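Local coordinates for protein haloacid dehalogenase-like hydrolase (Bacteroides thetaiotaomicron, PDB 2RBK) that probably acts as a magnesium-dependent phosphatase of the haloacid dehalogenase superfamily, and binds a magnesium ion and a vanadate-type phosphoryl mimic here, at residues 14-19 against 173-178; 73-78 against 196-201; 87-92 against 167-172; 239-244 against 255-260. One frame throughout, in Å; residues are numbered along the deposited sequence. Where two conformers were deposited one is given.

The four contacts divide between the two parts of a haloacid dehalogenase fold, the Rossmann-like core and the cap inserted into it. Contacts 2 and 4, with centres 25 Å apart, each pack a helix against the eight-stranded core sheet: one at the hairpin of strands 72-75 and 78-82, the other at strand 241-242. Contact 3 lies within the cap. Contact 1 joins core to cap beside the vanadium site, its centre 24 Å from contact 3, although residues 167-172 run directly into 173-178. Along the chain, contacts 1 and 2 interleave, both span contact 3, and contact 4 comes last. Contact 1 is thus consistent with a cap that helps close the active site.

Contact 1 of 4, residues 14-19 against 173-178; sequences VSFETH and RWYPAF. With VN4 (oxido(dioxo)vanadium), chain C.
Phe16 reaches from a core loop to Tyr175 and Trp174 of the cap, touching them with the far end of its ring. Its CE1 lies 3.9 Å from Tyr175 CD1, and the two rings meet obliquely: the centroids are 5.8 Å apart and the planes inclined at 45°, so this is neither a stack nor a T-shaped pair. Phe16 CZ meets the indole of Trp174 at the edge, near its plane, 4.4 Å from CE3. That leaves the indole faces to other partners. Water 1 sits 3.0 Å above the Trp174 ring plane, over its centre, and is bound to V of the oxido(dioxo)vanadium at 2.1 Å; on the opposite face Phe178 CZ stands 3.5 Å above the plane. The first torsion of Trp174, 55°, sets CG between the backbone N and the carbonyl carbon and swings the indole under the ligand, CG 3.5 Å from VN4 O3. Were this residue an alanine, water 1 would probably lose the surface beneath it, Phe178 the face it packs on and Phe16 CZ the indole edge. The arrangement closes one side of a site that also contains magnesium, bound by Asp8, Asp10 and Asp211. Residues 173-178 connect the paired strands 170-172 and 180-182, while helix 119-128 packs beside them, its Phe128 touching Phe16 and its Ile124 touching Tyr175 and Phe178.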
loop_
_atom_site.group_PDB
_atom_site.type_symbol
_atom_site.label_atom_id
_atom_site.label_comp_id
_atom_site.label_asym_id
_atom_site.label_seq_id
_atom_site.Cartn_x
_atom_site.Cartn_y
_atom_site.Cartn_z
ATOM N N VAL A 14 -0.942 10.434 -4.574
ATOM C CA VAL A 14 -0.864 10.517 -6.040
ATOM C C VAL A 14 -2.233 10.298 -6.632
ATOM O O VAL A 14 -2.874 9.275 -6.407
ATOM C CB VAL A 14 0.146 9.476 -6.582
ATOM C CG1 VAL A 14 0.194 9.555 -8.148
ATOM C CG2 VAL A 14 1.501 9.662 -6.036
ATOM N N SER A 15 -2.689 11.286 -7.426
ATOM C CA SER A 15 -3.971 11.220 -8.072
ATOM C C SER A 15 -4.040 10.151 -9.142
ATOM O O SER A 15 -3.155 10.099 -9.997
ATOM C CB SER A 15 -4.225 12.577 -8.709
ATOM O OG SER A 15 -5.386 12.524 -9.529
ATOM N N PHE A 16 -5.104 9.366 -9.196
ATOM C CA PHE A 16 -5.301 8.406 -10.266
ATOM C C PHE A 16 -5.644 9.141 -11.552
ATOM O O PHE A 16 -5.422 8.617 -12.640
ATOM C CB PHE A 16 -6.427 7.433 -9.941
ATOM C CG PHE A 16 -6.064 6.338 -9.001
ATOM C CD1 PHE A 16 -5.219 5.328 -9.365
ATOM C CD2 PHE A 16 -6.577 6.281 -7.688
ATOM C CE1 PHE A 16 -4.905 4.278 -8.489
ATOM C CE2 PHE A 16 -6.245 5.233 -6.900
ATOM C CZ PHE A 16 -5.412 4.215 -7.215
ATOM N N GLU A 17 -6.224 10.320 -11.429
ATOM C CA GLU A 17 -6.686 11.053 -12.637
ATOM C C GLU A 17 -5.543 11.807 -13.284
ATOM O O GLU A 17 -5.463 11.815 -14.524
ATOM C CB GLU A 17 -7.927 11.856 -12.220
ATOM C CG GLU A 17 -9.128 11.015 -11.760
ATOM C CD GLU A 17 -9.174 10.468 -10.353
ATOM O OE1 GLU A 17 -8.552 10.954 -9.360
ATOM O OE2 GLU A 17 -9.885 9.429 -10.204
ATOM N N THR A 18 -4.634 12.394 -12.499
ATOM C CA THR A 18 -3.530 13.114 -13.062
ATOM C C THR A 18 -2.227 12.339 -13.007
ATOM O O THR A 18 -1.250 12.683 -13.662
ATOM C CB THR A 18 -3.277 14.443 -12.347
ATOM O OG1 THR A 18 -2.771 14.149 -11.047
ATOM C CG2 THR A 18 -4.532 15.321 -12.159
ATOM N N HIS A 19 -2.075 11.330 -12.178
ATOM C CA HIS A 19 -0.854 10.613 -11.913
ATOM C C HIS A 19 0.230 11.478 -11.258
ATOM O O HIS A 19 1.417 11.189 -11.335
ATOM C CB HIS A 19 -0.303 9.877 -13.138
ATOM C CG HIS A 19 -1.417 9.020 -13.696
ATOM N ND1 HIS A 19 -1.941 7.919 -13.045
ATOM C CD2 HIS A 19 -2.125 9.199 -14.859
ATOM C CE1 HIS A 19 -2.918 7.427 -13.822
ATOM N NE2 HIS A 19 -3.055 8.179 -14.935
ATOM N N ARG A 173 -7.286 -5.019 -1.227
ATOM C CA ARG A 173 -7.239 -4.306 -2.546
ATOM C C ARG A 173 -7.130 -2.765 -2.395
ATOM O O ARG A 173 -7.748 -2.122 -1.554
ATOM C CB ARG A 173 -8.447 -4.535 -3.414
ATOM C CG ARG A 173 -8.898 -5.924 -3.676
ATOM C CD ARG A 173 -10.044 -6.202 -4.650
ATOM N NE ARG A 173 -10.196 -7.674 -4.685
ATOM C CZ ARG A 173 -10.026 -8.398 -5.724
ATOM N NH1 ARG A 173 -9.793 -7.822 -6.902
ATOM N NH2 ARG A 173 -10.114 -9.730 -5.688
ATOM N N TRP A 174 -6.301 -2.149 -3.290
ATOM C CA TRP A 174 -6.225 -0.749 -3.543
ATOM C C TRP A 174 -6.679 -0.262 -4.897
ATOM O O TRP A 174 -6.790 0.877 -5.169
ATOM C CB TRP A 174 -4.816 -0.209 -3.263
ATOM C CG TRP A 174 -3.641 -0.838 -3.936
ATOM C CD1 TRP A 174 -2.945 -1.973 -3.526
ATOM C CD2 TRP A 174 -2.974 -0.390 -5.127
ATOM N NE1 TRP A 174 -1.937 -2.239 -4.354
ATOM C CE2 TRP A 174 -1.893 -1.296 -5.342
ATOM C CE3 TRP A 174 -3.138 0.662 -6.005
ATOM C CZ2 TRP A 174 -0.985 -1.204 -6.401
ATOM C CZ3 TRP A 174 -2.252 0.783 -7.058
ATOM C CH2 TRP A 174 -1.222 -0.118 -7.231
ATOM N N TYR A 175 -6.982 -1.254 -5.729
ATOM C CA TYR A 175 -7.464 -1.004 -7.064
ATOM C C TYR A 175 -8.400 -2.161 -7.463
ATOM O O TYR A 175 -8.034 -3.289 -7.023
ATOM C CB TYR A 175 -6.313 -0.850 -8.075
ATOM C CG TYR A 175 -6.702 -0.306 -9.411
ATOM C CD1 TYR A 175 -6.857 1.074 -9.578
ATOM C CD2 TYR A 175 -6.932 -1.131 -10.505
ATOM C CE1 TYR A 175 -7.219 1.605 -10.802
ATOM C CE2 TYR A 175 -7.293 -0.616 -11.715
ATOM C CZ TYR A 175 -7.426 0.759 -11.857
ATOM O OH TYR A 175 -7.803 1.240 -13.081
ATOM N N PRO A 176 -9.483 -2.000 -8.167
ATOM C CA PRO A 176 -10.392 -3.177 -8.315
ATOM C C PRO A 176 -9.879 -4.347 -9.138
ATOM O O PRO A 176 -10.316 -5.538 -9.135
ATOM C CB PRO A 176 -11.643 -2.493 -8.933
ATOM C CG PRO A 176 -11.455 -1.045 -8.698
ATOM C CD PRO A 176 -9.969 -0.723 -8.759
ATOM N N ALA A 177 -8.887 -4.200 -10.035
ATOM C CA ALA A 177 -8.680 -5.404 -10.843
ATOM C C ALA A 177 -7.809 -6.521 -10.291
ATOM O O ALA A 177 -7.571 -7.594 -10.902
ATOM C CB ALA A 177 -8.028 -4.910 -12.141
ATOM N N PHE A 178 -7.297 -6.343 -9.086
ATOM C CA PHE A 178 -6.321 -7.263 -8.507
ATOM C C PHE A 178 -6.312 -7.106 -7.009
ATOM O O PHE A 178 -6.876 -6.150 -6.501
ATOM C CB PHE A 178 -4.964 -6.926 -9.076
ATOM C CG PHE A 178 -4.426 -5.513 -8.808
ATOM C CD1 PHE A 178 -3.674 -5.267 -7.673
ATOM C CD2 PHE A 178 -4.648 -4.440 -9.699
ATOM C CE1 PHE A 178 -3.161 -3.994 -7.437
ATOM C CE2 PHE A 178 -4.134 -3.164 -9.471
ATOM C CZ PHE A 178 -3.384 -2.962 -8.324
HETATM V V VN4 C . -1.728 2.346 -1.947
HETATM O O1 VN4 C . -0.324 3.204 -2.196
HETATM O O2 VN4 C . -3.213 2.796 -2.777
HETATM O O3 VN4 C . -1.793 0.597 -1.388
HETATM O O HOH W 1 -0.941 1.313 -3.628
#

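Contact 2 of 4, residues 73-78 against 196-201; sequences CFVGEE and IRHFGI
Val75 and His198 have the most surface buried in this contact, which sets the tight hairpin of strands 72-75 and 78-82 against the C-terminal turn of helix 188-199 in the Rossmann-like core. The hairpin reverses through a type II' turn from Val75 to Glu78, with backbone bonds of 2.9 Å from Val75 N to Glu78 O and 3.0 Å from Glu78 N to Val75 O; Gly76, at positive phi, lies within it. The turn directs both Val75 and Glu78 at the helix. The two methyls of Val75 divide the work: CG2 lies 3.9 Å from His198 CD2, oblique to the imidazole, while CG1 comes to 3.8 Å from Phe199 CZ. Valine and the two rings advance from opposite directions, so the isopropyl group meets their outer parts. The rings also fit one another, Phe199 CD1 lying at the edge of His198, in its plane. Ile80 of strand 78-82 adds to the apolar patch by touching both Val75 and His198, and Phe40 meets Phe199 from deeper in the sheet. Gly200, again at positive phi, is the first residue beyond the helix. Glu78, anti about its first torsion (-177°) and extended beyond CG, reaches the imidazole edge with its carboxylate turned 80° from the ring plane; OE1 approaches CE1 of His198 to 3.6 Å and stays 4.2 Å from its NE2.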
loop_
_atom_site.group_PDB
_atom_site.type_symbol
_atom_site.label_atom_id
_atom_site.label_comp_id
_atom_site.label_asym_id
_atom_site.label_seq_id
_atom_site.Cartn_x
_atom_site.Cartn_y
_atom_site.Cartn_z
ATOM N N CYS A 73 9.021 -3.370 5.934
ATOM C CA CYS A 73 9.067 -2.052 6.512
ATOM C C CYS A 73 10.504 -1.636 6.759
ATOM O O CYS A 73 11.295 -2.458 7.255
ATOM C CB CYS A 73 8.302 -2.029 7.826
ATOM S SG CYS A 73 6.553 -2.480 7.713
ATOM N N PHE A 74 10.837 -0.372 6.456
ATOM C CA PHE A 74 12.214 0.081 6.617
ATOM C C PHE A 74 12.251 1.575 6.929
ATOM O O PHE A 74 11.345 2.325 6.596
ATOM C CB PHE A 74 13.082 -0.268 5.406
ATOM C CG PHE A 74 12.535 0.209 4.086
ATOM C CD1 PHE A 74 12.933 1.440 3.538
ATOM C CD2 PHE A 74 11.633 -0.562 3.346
ATOM C CE1 PHE A 74 12.424 1.856 2.302
ATOM C CE2 PHE A 74 11.164 -0.160 2.119
ATOM C CZ PHE A 74 11.572 1.065 1.588
ATOM N N VAL A 75 13.342 1.958 7.595
ATOM C CA VAL A 75 13.591 3.331 8.020
ATOM C C VAL A 75 15.017 3.630 7.558
ATOM O O VAL A 75 15.968 3.025 8.041
ATOM C CB VAL A 75 13.447 3.491 9.523
ATOM C CG1 VAL A 75 13.808 4.940 9.953
ATOM C CG2 VAL A 75 12.032 3.114 9.944
ATOM N N GLY A 76 15.151 4.499 6.575
ATOM C CA GLY A 76 16.468 4.705 5.977
ATOM C C GLY A 76 16.880 3.427 5.288
ATOM O O GLY A 76 16.124 2.845 4.533
ATOM N N GLU A 77 18.073 2.947 5.573
ATOM C CA GLU A 77 18.547 1.697 5.006
ATOM C C GLU A 77 18.228 0.499 5.895
ATOM O O GLU A 77 18.599 -0.641 5.555
ATOM C CB GLU A 77 20.058 1.740 4.724
ATOM C CG GLU A 77 20.433 2.846 3.724
ATOM C CD GLU A 77 19.770 2.694 2.360
ATOM O OE1 GLU A 77 19.793 1.562 1.784
ATOM O OE2 GLU A 77 19.209 3.705 1.832
ATOM N N GLU A 78 17.600 0.699 7.044
ATOM C CA GLU A 78 17.377 -0.318 8.022
ATOM C C GLU A 78 16.027 -0.995 7.866
ATOM O O GLU A 78 15.000 -0.349 8.055
ATOM C CB GLU A 78 17.477 0.299 9.409
ATOM C CG GLU A 78 17.331 -0.705 10.554
ATOM C CD GLU A 78 17.413 -0.109 11.924
ATOM O OE1 GLU A 78 17.735 1.099 12.090
ATOM O OE2 GLU A 78 17.131 -0.845 12.872
ATOM N N ILE A 196 6.051 2.737 14.716
ATOM C CA ILE A 196 5.994 3.512 15.950
ATOM C C ILE A 196 6.869 2.838 17.029
ATOM O O ILE A 196 7.416 3.576 17.855
ATOM C CB ILE A 196 4.552 3.791 16.429
ATOM C CG1 ILE A 196 3.820 2.572 16.923
ATOM C CG2 ILE A 196 3.826 4.574 15.354
ATOM C CD1 ILE A 196 2.382 2.866 17.347
ATOM N N ARG A 197 6.979 1.513 17.013
ATOM C CA ARG A 197 7.916 0.785 17.920
ATOM C C ARG A 197 9.296 1.341 17.722
ATOM O O ARG A 197 10.035 1.600 18.684
ATOM C CB ARG A 197 7.866 -0.724 17.600
ATOM C CG ARG A 197 8.849 -1.634 18.283
ATOM C CD ARG A 197 8.897 -3.073 17.807
ATOM N NE ARG A 197 9.309 -3.179 16.400
ATOM C CZ ARG A 197 10.512 -3.019 15.966
ATOM N NH1 ARG A 197 11.484 -2.749 16.840
ATOM N NH2 ARG A 197 10.802 -3.122 14.646
ATOM N N HIS A 198 9.738 1.535 16.462
ATOM C CA HIS A 198 11.086 2.013 16.199
ATOM C C HIS A 198 11.336 3.426 16.714
ATOM O O HIS A 198 12.437 3.755 17.189
ATOM C CB HIS A 198 11.294 1.924 14.679
ATOM C CG HIS A 198 12.639 2.315 14.236
ATOM N ND1 HIS A 198 13.708 1.452 14.298
ATOM C CD2 HIS A 198 13.125 3.465 13.686
ATOM C CE1 HIS A 198 14.756 2.068 13.813
ATOM N NE2 HIS A 198 14.460 3.287 13.444
ATOM N N PHE A 199 10.329 4.293 16.610
ATOM C CA PHE A 199 10.457 5.683 16.973
ATOM C C PHE A 199 10.002 5.990 18.407
ATOM O O PHE A 199 10.160 7.111 18.846
ATOM C CB PHE A 199 9.692 6.609 16.023
ATOM C CG PHE A 199 10.388 6.785 14.689
ATOM C CD1 PHE A 199 10.196 5.920 13.617
ATOM C CD2 PHE A 199 11.255 7.842 14.524
ATOM C CE1 PHE A 199 10.876 6.127 12.433
ATOM C CE2 PHE A 199 11.955 8.025 13.317
ATOM C CZ PHE A 199 11.717 7.154 12.291
ATOM N N GLY A 200 9.484 5.072 19.157
ATOM C CA GLY A 200 8.983 5.371 20.508
ATOM C C GLY A 200 7.693 6.195 20.500
ATOM O O GLY A 200 7.403 6.863 21.525
ATOM N N ILE A 201 6.965 6.169 19.418
ATOM C CA ILE A 201 5.697 6.888 19.282
ATOM C C ILE A 201 4.570 6.003 19.763
ATOM O O ILE A 201 4.604 4.808 19.515
ATOM C CB ILE A 201 5.549 7.384 17.837
ATOM C CG1 ILE A 201 6.609 8.437 17.538
ATOM C CG2 ILE A 201 4.154 7.887 17.531
ATOM C CD1 ILE A 201 6.699 8.905 16.095
#

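Contact 3 of 4, residues 87-92 against 167-172; sequences QEEVKA and PTCEIG
Within residues 87-92 Glu89 alone makes the contact, extending its carboxylate to Pro167, Thr168 and Cys169. The tight part is polar. Thr168 OG1 donates to Glu89 OE2 over 2.6 Å, meeting it on the syn side and 27° out of the carboxylate plane. The backbone N-H of Thr168 points to Glu89 OE1 at 3.0 Å and a nearly straight 165°, although the position of OE1 is less certain. One residue thus offers two donors to the two oxygens, which should restrain rotation of the carboxylate. With an alanine at this position, the N-H and hydroxyl of Thr168 would probably both lose their acceptor, leaving the loop less firmly tied to the helix. The looser side is the exposed Pro167, which has no hydrogen to give and only rests its CD 3.5 Å from Glu89 OE1, and the Thr168 methyl, with CG2 3.8 Å from Glu89 OE2. The contact thereby ties helix 87-100 of the cap to the loop that leads into strand 170-172. That strand pairs antiparallel with strand 180-182, where Val181 touches Cys169, while Ile166 packs on Glu89 and Ser165 on Ala92 along the same helix.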
loop_
_atom_site.group_PDB
_atom_site.type_symbol
_atom_site.label_atom_id
_atom_site.label_comp_id
_atom_site.label_asym_id
_atom_site.label_seq_id
_atom_site.Cartn_x
_atom_site.Cartn_y
_atom_site.Cartn_z
ATOM N N GLN A 87 5.052 -21.361 1.987
ATOM C CA GLN A 87 5.294 -21.816 0.619
ATOM C C GLN A 87 4.089 -22.579 0.075
ATOM O O GLN A 87 3.809 -22.503 -1.137
ATOM C CB GLN A 87 6.510 -22.694 0.543
ATOM C CG GLN A 87 7.075 -22.637 -0.902
ATOM C CD GLN A 87 7.653 -21.298 -1.209
ATOM O OE1 GLN A 87 8.152 -20.602 -0.295
ATOM N NE2 GLN A 87 7.628 -20.852 -2.444
ATOM N N GLU A 88 3.358 -23.321 0.889
ATOM C CA GLU A 88 2.190 -24.022 0.365
ATOM C C GLU A 88 1.202 -23.050 -0.245
ATOM O O GLU A 88 0.490 -23.388 -1.219
ATOM C CB GLU A 88 1.523 -24.806 1.486
ATOM C CG GLU A 88 2.099 -26.086 1.876
ATOM C CD GLU A 88 1.379 -26.936 2.858
ATOM O OE1 GLU A 88 0.232 -26.622 3.262
ATOM O OE2 GLU A 88 1.984 -27.939 3.307
ATOM N N GLU A 89 1.067 -21.890 0.352
ATOM C CA GLU A 89 0.074 -20.896 -0.114
ATOM C C GLU A 89 0.592 -20.189 -1.354
ATOM O O GLU A 89 -0.205 -19.857 -2.250
ATOM C CB GLU A 89 -0.272 -19.976 1.048
ATOM C CG GLU A 89 -0.907 -20.751 2.185
ATOM C CD GLU A 89 -1.515 -19.976 3.329
ATOM O OE1 GLU A 89 -2.263 -19.058 3.155
ATOM O OE2 GLU A 89 -1.215 -20.394 4.481
ATOM N N VAL A 90 1.898 -19.956 -1.463
ATOM C CA VAL A 90 2.469 -19.465 -2.716
ATOM C C VAL A 90 2.171 -20.428 -3.866
ATOM O O VAL A 90 1.692 -20.050 -4.930
ATOM C CB VAL A 90 3.998 -19.253 -2.594
ATOM C CG1 VAL A 90 4.613 -18.853 -3.929
ATOM C CG2 VAL A 90 4.323 -18.226 -1.523
ATOM N N LYS A 91 2.442 -21.703 -3.613
ATOM C CA LYS A 91 2.231 -22.733 -4.649
ATOM C C LYS A 91 0.767 -22.836 -5.010
ATOM O O LYS A 91 0.439 -22.977 -6.201
ATOM C CB LYS A 91 2.763 -24.088 -4.185
ATOM C CG LYS A 91 4.280 -24.167 -4.020
ATOM C CD LYS A 91 4.789 -25.528 -3.630
ATOM C CE LYS A 91 6.268 -25.658 -3.415
ATOM N NZ LYS A 91 7.246 -25.075 -4.373
ATOM N N ALA A 92 -0.130 -22.730 -4.030
ATOM C CA ALA A 92 -1.562 -22.846 -4.329
ATOM C C ALA A 92 -2.066 -21.676 -5.123
ATOM O O ALA A 92 -2.869 -21.831 -6.061
ATOM C CB ALA A 92 -2.362 -23.024 -3.055
ATOM N N PRO A 167 -5.182 -20.198 3.384
ATOM C CA PRO A 167 -5.906 -20.067 4.623
ATOM C C PRO A 167 -5.326 -19.186 5.695
ATOM O O PRO A 167 -6.078 -18.869 6.641
ATOM C CB PRO A 167 -5.958 -21.484 5.172
ATOM C CG PRO A 167 -4.690 -22.089 4.633
ATOM C CD PRO A 167 -4.683 -21.579 3.211
ATOM N N THR A 168 -4.099 -18.775 5.568
ATOM C CA THR A 168 -3.513 -17.928 6.603
ATOM C C THR A 168 -3.143 -16.548 6.102
ATOM O O THR A 168 -2.765 -15.709 6.884
ATOM C CB THR A 168 -2.299 -18.581 7.312
ATOM O OG1 THR A 168 -1.201 -18.651 6.444
ATOM C CG2 THR A 168 -2.638 -19.948 7.922
ATOM N N CYS A 169 -3.247 -16.265 4.837
ATOM C CA CYS A 169 -2.818 -14.992 4.268
ATOM C C CYS A 169 -3.866 -13.903 4.478
ATOM O O CYS A 169 -5.069 -14.131 4.560
ATOM C CB CYS A 169 -2.519 -15.104 2.798
ATOM S SG CYS A 169 -1.113 -16.061 2.335
ATOM N N GLU A 170 -3.383 -12.678 4.468
ATOM C CA GLU A 170 -4.190 -11.490 4.355
ATOM C C GLU A 170 -4.368 -11.140 2.905
ATOM O O GLU A 170 -3.466 -11.353 2.077
ATOM C CB GLU A 170 -3.482 -10.324 5.024
ATOM C CG GLU A 170 -3.175 -10.544 6.481
ATOM C CD GLU A 170 -4.310 -10.908 7.405
ATOM O OE1 GLU A 170 -5.450 -10.506 7.161
ATOM O OE2 GLU A 170 -4.038 -11.621 8.419
ATOM N N ILE A 171 -5.517 -10.594 2.547
ATOM C CA ILE A 171 -5.832 -10.208 1.206
ATOM C C ILE A 171 -6.425 -8.825 1.236
ATOM O O ILE A 171 -7.398 -8.614 1.982
ATOM C CB ILE A 171 -6.795 -11.177 0.494
ATOM C CG1 ILE A 171 -6.424 -12.646 0.653
ATOM C CG2 ILE A 171 -6.854 -10.711 -0.950
ATOM C CD1 ILE A 171 -7.657 -13.514 0.536
ATOM N N GLY A 172 -5.833 -7.878 0.482
ATOM C CA GLY A 172 -6.378 -6.534 0.434
ATOM C C GLY A 172 -6.455 -5.977 -0.963
ATOM O O GLY A 172 -5.651 -6.399 -1.796
#

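Contact 4 of 4, residues 239-244 against 255-260; sequences ADYVTA and MKHFGI
An aromatic cluster joins an edge strand of the core sheet, 241-242, to the last turn of helix 250-258. Tyr241 presents one ring face to two consecutive helix residues, and each uses it differently. His257 lies in an offset stack, its plane only 11° from that of Tyr241 and the centroids 4.3 Å apart; the closest atoms are Tyr241 CE1 and His257 CD2, at 3.4 Å. Phe258 instead directs its edge at the Tyr241 face, with planes at 69° and centroids 5.2 Å apart, and its CZ comes within 3.8 Å of Tyr241 CB. The three rings close on themselves, since His257 CD2 also stands 3.5 Å above the centre of the Phe258 ring. Different first torsions allow neighbouring residues to do this: CG of His257 is anti to the backbone N (167°), whereas that of Phe258 is anti to the carbonyl carbon. A Schellman motif at Gly259 ends the helix just beyond them. On the strand side, Tyr241 pairs through its backbone with Gly225 and Ala227 of strand 224-227, and the preceding Asp240 belongs to a second magnesium site known for this protein, whose ion is not bound to this chain here. With no hydrogen bond between the segments, attraction probably rests mainly on dispersion and ring electrostatics; were His257 protonated, its stack on the phenol would probably gain some cation-pi character.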
loop_
_atom_site.group_PDB
_atom_site.type_symbol
_atom_site.label_atom_id
_atom_site.label_comp_id
_atom_site.label_asym_id
_atom_site.label_seq_id
_atom_site.Cartn_x
_atom_site.Cartn_y
_atom_site.Cartn_z
ATOM N N ALA A 239 -12.965 5.470 8.653
ATOM C CA ALA A 239 -12.261 6.685 9.059
ATOM C C ALA A 239 -13.045 7.446 10.122
ATOM O O ALA A 239 -14.225 7.329 10.322
ATOM C CB ALA A 239 -11.988 7.525 7.833
ATOM N N ASP A 240 -12.290 8.312 10.835
ATOM C CA ASP A 240 -12.879 9.282 11.755
ATOM C C ASP A 240 -13.288 10.556 11.059
ATOM O O ASP A 240 -14.167 11.261 11.575
ATOM C CB ASP A 240 -11.876 9.582 12.866
ATOM C CG ASP A 240 -11.428 8.359 13.578
ATOM O OD1 ASP A 240 -12.318 7.669 14.154
ATOM O OD2 ASP A 240 -10.250 7.992 13.507
ATOM N N TYR A 241 -12.693 10.880 9.937
ATOM C CA TYR A 241 -12.852 12.122 9.247
ATOM C C TYR A 241 -12.791 11.870 7.738
ATOM O O TYR A 241 -11.846 11.169 7.342
ATOM C CB TYR A 241 -11.792 13.128 9.686
ATOM C CG TYR A 241 -11.861 14.497 9.100
ATOM C CD1 TYR A 241 -12.716 15.444 9.637
ATOM C CD2 TYR A 241 -11.100 14.860 8.031
ATOM C CE1 TYR A 241 -12.750 16.683 9.075
ATOM C CE2 TYR A 241 -11.101 16.133 7.459
ATOM C CZ TYR A 241 -11.960 17.036 7.997
ATOM O OH TYR A 241 -12.011 18.315 7.480
ATOM N N VAL A 242 -13.681 12.443 6.983
ATOM C CA VAL A 242 -13.636 12.346 5.516
ATOM C C VAL A 242 -13.245 13.713 4.992
ATOM O O VAL A 242 -13.969 14.706 5.229
ATOM C CB VAL A 242 -14.970 11.873 4.943
ATOM C CG1 VAL A 242 -14.896 11.804 3.420
ATOM C CG2 VAL A 242 -15.416 10.546 5.531
ATOM N N THR A 243 -12.104 13.796 4.308
ATOM C CA THR A 243 -11.680 15.033 3.721
ATOM C C THR A 243 -12.207 15.224 2.306
ATOM O O THR A 243 -12.966 14.381 1.810
ATOM C CB THR A 243 -10.134 15.122 3.862
ATOM O OG1 THR A 243 -9.757 16.478 3.650
ATOM C CG2 THR A 243 -9.372 14.160 2.966
ATOM N N ALA A 244 -11.791 16.319 1.671
ATOM C CA ALA A 244 -12.154 16.593 0.304
ATOM C C ALA A 244 -11.533 15.553 -0.627
ATOM O O ALA A 244 -10.577 14.837 -0.248
ATOM C CB ALA A 244 -11.669 17.975 -0.070
ATOM N N MET A 255 -5.073 18.149 7.107
ATOM C CA MET A 255 -3.975 18.537 8.015
ATOM C C MET A 255 -4.254 19.856 8.711
ATOM O O MET A 255 -3.955 20.036 9.899
ATOM C CB MET A 255 -2.663 18.452 7.282
ATOM C CG MET A 255 -2.311 17.023 6.900
ATOM S SD MET A 255 -0.885 16.849 5.807
ATOM C CE MET A 255 0.424 17.509 6.831
ATOM N N LYS A 256 -4.796 20.797 7.959
ATOM C CA LYS A 256 -5.183 22.092 8.544
ATOM C C LYS A 256 -6.307 21.903 9.581
ATOM O O LYS A 256 -6.285 22.511 10.642
ATOM C CB LYS A 256 -5.582 23.095 7.470
ATOM C CG LYS A 256 -4.413 23.584 6.657
ATOM C CD LYS A 256 -4.834 24.423 5.455
ATOM C CE LYS A 256 -3.638 25.039 4.709
ATOM N NZ LYS A 256 -4.106 26.018 3.613
ATOM N N HIS A 257 -7.298 21.099 9.246
ATOM C CA HIS A 257 -8.419 20.870 10.149
ATOM C C HIS A 257 -8.001 20.386 11.514
ATOM O O HIS A 257 -8.555 20.788 12.541
ATOM C CB HIS A 257 -9.372 19.846 9.497
ATOM C CG HIS A 257 -10.379 19.308 10.484
ATOM N ND1 HIS A 257 -11.426 20.084 10.956
ATOM C CD2 HIS A 257 -10.430 18.135 11.148
ATOM C CE1 HIS A 257 -12.108 19.337 11.850
ATOM N NE2 HIS A 257 -11.511 18.189 11.979
ATOM N N PHE A 258 -7.007 19.482 11.548
ATOM C CA PHE A 258 -6.532 18.943 12.807
ATOM C C PHE A 258 -5.479 19.813 13.492
ATOM O O PHE A 258 -5.071 19.546 14.611
ATOM C CB PHE A 258 -6.037 17.502 12.620
ATOM C CG PHE A 258 -7.144 16.534 12.363
ATOM C CD1 PHE A 258 -7.346 15.952 11.094
ATOM C CD2 PHE A 258 -8.011 16.202 13.373
ATOM C CE1 PHE A 258 -8.399 15.096 10.897
ATOM C CE2 PHE A 258 -9.029 15.310 13.177
ATOM C CZ PHE A 258 -9.234 14.769 11.942
ATOM N N GLY A 259 -4.995 20.843 12.837
ATOM C CA GLY A 259 -3.941 21.673 13.363
ATOM C C GLY A 259 -2.567 21.051 13.249
ATOM O O GLY A 259 -1.629 21.470 13.971
ATOM N N ILE A 260 -2.411 20.062 12.412
ATOM C CA ILE A 260 -1.092 19.484 12.135
ATOM C C ILE A 260 -0.186 20.575 11.577
ATOM O O ILE A 260 1.006 20.659 11.885
ATOM C CB ILE A 260 -1.197 18.278 11.160
ATOM C CG1 ILE A 260 -2.130 17.149 11.637
ATOM C CG2 ILE A 260 0.174 17.749 10.802
ATOM C CD1 ILE A 260 -1.707 16.537 12.930
#